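PDB 3T33: G protein coupled receptor from Arabidopsis thaliana, which is a zinc-binding member of the LanC-like protein family that may play a role in abscisic acid signalling. Local coordinates for residues 61-64 with 65-69; 385-388 with 389-392. All coordinates share one frame; numbering follows the deposited sequence.

Interaction 1: 61-64 with 65-69; sequences DKVV and WETWE
Lys62 and Glu66, one helical turn apart, meet in a salt bridge with NZ of Lys62 2.9 Å from OE2 of Glu66. The ammonium reaches that oxygen on its anti side, 34° out of the carboxylate plane. Lys62 first runs with CG anti to its backbone N, while the first torsion of Glu66 sets its CG beside the backbone N, 3.4 Å from Lys62 O; bends at chi2 in both chains then bring ammonium and carboxylate together. Long, flexible, oppositely charged residues suit this exposed flank. The same Glu66 oxygen also pairs with Arg70, so two cations share it and probably keep the carboxylate ionised.

At the next residue, Thr67 lays its hydroxyl against the backbone of the preceding turn. OG1 donates to Val63 O at 2.9 Å, coming in 40° above the carbonyl plane, whereas N of Thr67 approaches the same oxygen at 3.0 Å, nearly along the C=O axis. The chi1 of 63° sets OG1 between the backbone N and the carbonyl carbon, where it can fold back onto that turn. That hydroxyl is also bonded to Thr87, which fixes its rotation.

These residues form the C-terminal end of helix 45-69, where regular i to i+4 bonds, such as Trp65 N to Asp61 O at 2.8 Å, give way to a wider pi-type turn. Val64 O takes N of Trp68 at 3.2 Å and, weakly, N of Glu69 at 3.4 Å.

Val64 and Trp68 occupy the same flank of the helix, with CG1 of the valine 4.4 Å from CB of the tryptophan. Both lean on Leu106 of helix 101-118, and Trp68 reaches further to Asn110 and Ala113: branched and broad apolar groups fill this interface. Val64 also touches Leu91 of helix 84-98, the helix that Val63 meets at Thr87.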
loop_
_atom_site.group_PDB
_atom_site.type_symbol
_atom_site.label_atom_id
_atom_site.label_comp_id
_atom_site.label_asym_id
_atom_site.label_seq_id
_atom_site.Cartn_x
_atom_site.Cartn_y
_atom_site.Cartn_z
ATOM N N ASP A 61 11.785 14.812 -6.832
ATOM C CA ASP A 61 12.524 15.445 -7.917
ATOM C C ASP A 61 13.492 14.463 -8.566
ATOM O O ASP A 61 13.568 14.366 -9.790
ATOM C CB ASP A 61 13.281 16.672 -7.406
ATOM C CG ASP A 61 12.403 17.904 -7.314
ATOM O OD1 ASP A 61 11.175 17.775 -7.506
ATOM O OD2 ASP A 61 12.939 19.000 -7.052
ATOM N N LYS A 62 14.232 13.735 -7.735
ATOM C CA LYS A 62 15.191 12.751 -8.226
ATOM C C LYS A 62 14.497 11.685 -9.065
ATOM O O LYS A 62 14.999 11.284 -10.115
ATOM C CB LYS A 62 15.935 12.100 -7.058
ATOM C CG LYS A 62 16.838 10.947 -7.463
ATOM C CD LYS A 62 17.913 11.404 -8.437
ATOM C CE LYS A 62 19.140 10.509 -8.364
ATOM N NZ LYS A 62 19.974 10.607 -9.593
ATOM N N VAL A 63 13.340 11.229 -8.595
ATOM C CA VAL A 63 12.572 10.217 -9.304
ATOM C C VAL A 63 12.060 10.734 -10.665
ATOM O O VAL A 63 12.164 10.031 -11.636
ATOM C CB VAL A 63 11.377 9.676 -8.449
ATOM C CG1 VAL A 63 10.506 8.706 -9.300
ATOM C CG2 VAL A 63 11.890 8.947 -7.231
ATOM N N VAL A 64 11.516 11.958 -10.703
ATOM C CA VAL A 64 11.136 12.631 -11.946
ATOM C C VAL A 64 12.332 12.796 -12.881
ATOM O O VAL A 64 12.199 12.532 -14.069
ATOM C CB VAL A 64 10.469 13.993 -11.721
ATOM C CG1 VAL A 64 10.211 14.709 -13.051
ATOM C CG2 VAL A 64 9.135 13.803 -10.998
ATOM N N TRP A 65 13.504 13.157 -12.343
ATOM C CA TRP A 65 14.706 13.242 -13.175
ATOM C C TRP A 65 14.975 11.942 -13.945
ATOM O O TRP A 65 15.093 11.965 -15.157
ATOM C CB TRP A 65 15.947 13.673 -12.407
ATOM C CG TRP A 65 17.053 13.951 -13.360
ATOM C CD1 TRP A 65 18.189 13.199 -13.560
ATOM C CD2 TRP A 65 17.109 15.020 -14.308
ATOM N NE1 TRP A 65 18.942 13.750 -14.560
ATOM C CE2 TRP A 65 18.296 14.863 -15.044
ATOM C CE3 TRP A 65 16.265 16.114 -14.603
ATOM C CZ2 TRP A 65 18.667 15.752 -16.060
ATOM C CZ3 TRP A 65 16.647 17.006 -15.622
ATOM C CH2 TRP A 65 17.833 16.815 -16.320
ATOM N N GLU A 66 14.997 10.822 -13.221
ATOM C CA GLU A 66 15.485 9.549 -13.716
ATOM C C GLU A 66 14.479 8.838 -14.580
ATOM O O GLU A 66 14.854 8.189 -15.520
ATOM C CB GLU A 66 15.861 8.621 -12.554
ATOM C CG GLU A 66 17.058 9.056 -11.742
ATOM C CD GLU A 66 18.331 9.208 -12.611
ATOM O OE1 GLU A 66 18.465 8.454 -13.615
ATOM O OE2 GLU A 66 19.182 10.107 -12.326
ATOM N N THR A 67 13.192 8.934 -14.261
ATOM C CA THR A 67 12.221 8.101 -14.910
ATOM C C THR A 67 11.599 8.827 -16.073
ATOM O O THR A 67 10.976 8.211 -16.910
ATOM C CB THR A 67 11.096 7.619 -13.920
ATOM O OG1 THR A 67 10.343 8.729 -13.403
ATOM C CG2 THR A 67 11.675 6.790 -12.789
ATOM N N TRP A 68 11.766 10.145 -16.115
ATOM C CA TRP A 68 11.134 10.956 -17.149
ATOM C C TRP A 68 12.136 11.711 -18.018
ATOM O O TRP A 68 12.159 11.543 -19.236
ATOM C CB TRP A 68 10.143 11.940 -16.521
ATOM C CG TRP A 68 9.247 12.606 -17.518
ATOM C CD1 TRP A 68 9.167 13.942 -17.786
ATOM C CD2 TRP A 68 8.299 11.967 -18.383
ATOM N NE1 TRP A 68 8.229 14.174 -18.763
ATOM C CE2 TRP A 68 7.682 12.978 -19.146
ATOM C CE3 TRP A 68 7.913 10.639 -18.586
ATOM C CZ2 TRP A 68 6.700 12.702 -20.096
ATOM C CZ3 TRP A 68 6.938 10.367 -19.529
ATOM C CH2 TRP A 68 6.343 11.395 -20.273
ATOM N N GLU A 69 12.956 12.549 -17.391
ATOM C CA GLU A 69 13.892 13.417 -18.151
ATOM C C GLU A 69 15.099 12.681 -18.714
ATOM O O GLU A 69 15.302 12.687 -19.932
ATOM C CB GLU A 69 14.292 14.701 -17.377
ATOM C CG GLU A 69 13.102 15.674 -17.136
ATOM C CD GLU A 69 12.707 16.442 -18.402
ATOM O OE1 GLU A 69 13.521 16.452 -19.355
ATOM O OE2 GLU A 69 11.594 17.036 -18.462
#

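Interaction 2: 385-388 with 389-392; sequences PFSL and FEGI
Backbone hydrogen bonding closes this turn most firmly where Ile392 N donates to Pro385 O at 2.8 Å, with the N-H pointing well at its acceptor (159°) though 40° above the carbonyl plane. The same oxygen receives a CA-H...O contact from Gly391 CA at 3.2 Å. Glycine suits the spot because a side chain here would run into that carbonyl and the peptide nitrogens that follow it.

Ser387 supplies the polar side-chain contacts. Its OG sits between its own backbone N and carbonyl carbon (chi1 59°), a position from which it faces the amides ahead: it accepts weak bonds from Gly391 N at 3.0 Å and Glu390 N at 3.2 Å. A small hydroxyl can serve several backbone groups at once, and this one is also bonded to Arg384 O. Glu390 sends its extended chain to the N of Arg384, a second tie to the residue leading into the turn. A water donates to Gly391 O and lies so close to Leu388 O that this second leg, and with it the bridge, is doubtful.

Apolar contacts flank the turn. Phe386 and Ile392 lie side by side and point the same way, CD1 of the isoleucine meeting the ring edge 3.8 Å from CD1 of the phenylalanine. On the zinc-site side, CD1 of Leu388 approaches CE1 of Phe389 obliquely at 3.6 Å.

Phe389 packs near the zinc ligand Cys333, their side chains about 4 Å apart, and its ring meets that of Tyr81; its backbone is hydrogen-bonded to both residues. Residues 385-392 are the last part of the loop that joins helix 353-375 to helix 392-402, and they pass the metal site, while Phe386 and Ile392 lean on helix 45-69, against Glu66 and Thr67 for the former and Ile59 and Val63 for the latter.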
loop_
_atom_site.group_PDB
_atom_site.type_symbol
_atom_site.label_atom_id
_atom_site.label_comp_id
_atom_site.label_asym_id
_atom_site.label_seq_id
_atom_site.Cartn_x
_atom_site.Cartn_y
_atom_site.Cartn_z
ATOM N N PRO A 385 15.369 1.200 -8.928
ATOM C CA PRO A 385 15.639 2.013 -7.731
ATOM C C PRO A 385 14.747 3.277 -7.627
ATOM O O PRO A 385 14.679 3.906 -6.547
ATOM C CB PRO A 385 17.149 2.354 -7.860
ATOM C CG PRO A 385 17.409 2.225 -9.428
ATOM C CD PRO A 385 16.558 1.072 -9.806
ATOM N N PHE A 386 14.058 3.623 -8.705
ATOM C CA PHE A 386 13.198 4.775 -8.672
ATOM C C PHE A 386 11.742 4.440 -8.873
ATOM O O PHE A 386 10.934 5.339 -9.103
ATOM C CB PHE A 386 13.683 5.869 -9.673
ATOM C CG PHE A 386 15.114 6.132 -9.551
ATOM C CD1 PHE A 386 15.591 6.906 -8.513
ATOM C CD2 PHE A 386 16.016 5.483 -10.379
ATOM C CE1 PHE A 386 16.971 7.089 -8.343
ATOM C CE2 PHE A 386 17.394 5.633 -10.220
ATOM C CZ PHE A 386 17.883 6.432 -9.212
ATOM N N SER A 387 11.392 3.157 -8.787
ATOM C CA SER A 387 9.995 2.800 -8.888
ATOM C C SER A 387 9.169 3.137 -7.615
ATOM O O SER A 387 9.716 3.375 -6.515
ATOM C CB SER A 387 9.885 1.315 -9.185
ATOM O OG SER A 387 10.493 0.538 -8.168
ATOM N N LEU A 388 7.854 3.138 -7.776
ATOM C CA LEU A 388 6.957 3.269 -6.691
ATOM C C LEU A 388 7.048 2.055 -5.734
ATOM O O LEU A 388 7.222 2.242 -4.521
ATOM C CB LEU A 388 5.556 3.421 -7.234
ATOM C CG LEU A 388 4.571 4.398 -6.548
ATOM C CD1 LEU A 388 3.220 3.732 -6.267
ATOM C CD2 LEU A 388 5.114 5.119 -5.290
ATOM N N PHE A 389 6.939 0.813 -6.244
ATOM C CA PHE A 389 6.867 -0.348 -5.344
ATOM C C PHE A 389 8.172 -0.956 -4.852
ATOM O O PHE A 389 8.176 -1.717 -3.899
ATOM C CB PHE A 389 5.884 -1.407 -5.829
ATOM C CG PHE A 389 4.426 -1.104 -5.475
ATOM C CD1 PHE A 389 3.757 -0.034 -6.059
ATOM C CD2 PHE A 389 3.732 -1.907 -4.561
ATOM C CE1 PHE A 389 2.433 0.275 -5.694
ATOM C CE2 PHE A 389 2.402 -1.637 -4.218
ATOM C CZ PHE A 389 1.741 -0.520 -4.773
ATOM N N GLU A 390 9.295 -0.559 -5.418
ATOM C CA GLU A 390 10.555 -1.195 -5.070
ATOM C C GLU A 390 11.573 -0.172 -4.681
ATOM O O GLU A 390 12.414 -0.431 -3.804
ATOM C CB GLU A 390 11.118 -1.961 -6.250
ATOM C CG GLU A 390 10.405 -3.270 -6.537
ATOM C CD GLU A 390 10.970 -4.045 -7.763
ATOM O OE1 GLU A 390 11.786 -3.464 -8.546
ATOM O OE2 GLU A 390 10.575 -5.239 -7.925
ATOM N N GLY A 391 11.545 0.964 -5.375
ATOM C CA GLY A 391 12.578 1.985 -5.161
ATOM C C GLY A 391 12.158 3.171 -4.285
ATOM O O GLY A 391 11.219 3.063 -3.456
ATOM N N ILE A 392 12.835 4.299 -4.489
ATOM C CA ILE A 392 12.701 5.399 -3.579
ATOM C C ILE A 392 11.460 6.194 -3.897
ATOM O O ILE A 392 11.059 7.056 -3.118
ATOM C CB ILE A 392 13.954 6.346 -3.532
ATOM C CG1 ILE A 392 14.241 7.010 -4.888
ATOM C CG2 ILE A 392 15.140 5.602 -3.074
ATOM C CD1 ILE A 392 15.372 8.011 -4.869
HETATM O O HOH W 1 8.978 1.295 -2.969
#

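From the N terminus, the chain first meets interaction 1 in the last turns of helix 45-69, where contacts of residues four or five apart close no loop beyond the helical turn itself. Some three hundred residues later, interaction 2 draws together the ends of the short turn 385-392 that leads into helix 392-402. The two are in series, neither nesting nor crossing, yet they touch in space, with centres about 12 Å apart. Val63 CG2 rests 3.8 Å from Ile392 CG1, and Glu66 CG lies 3.7 Å from Phe386 CZ. An early helix is thereby packed against a late loop bordering the zinc site.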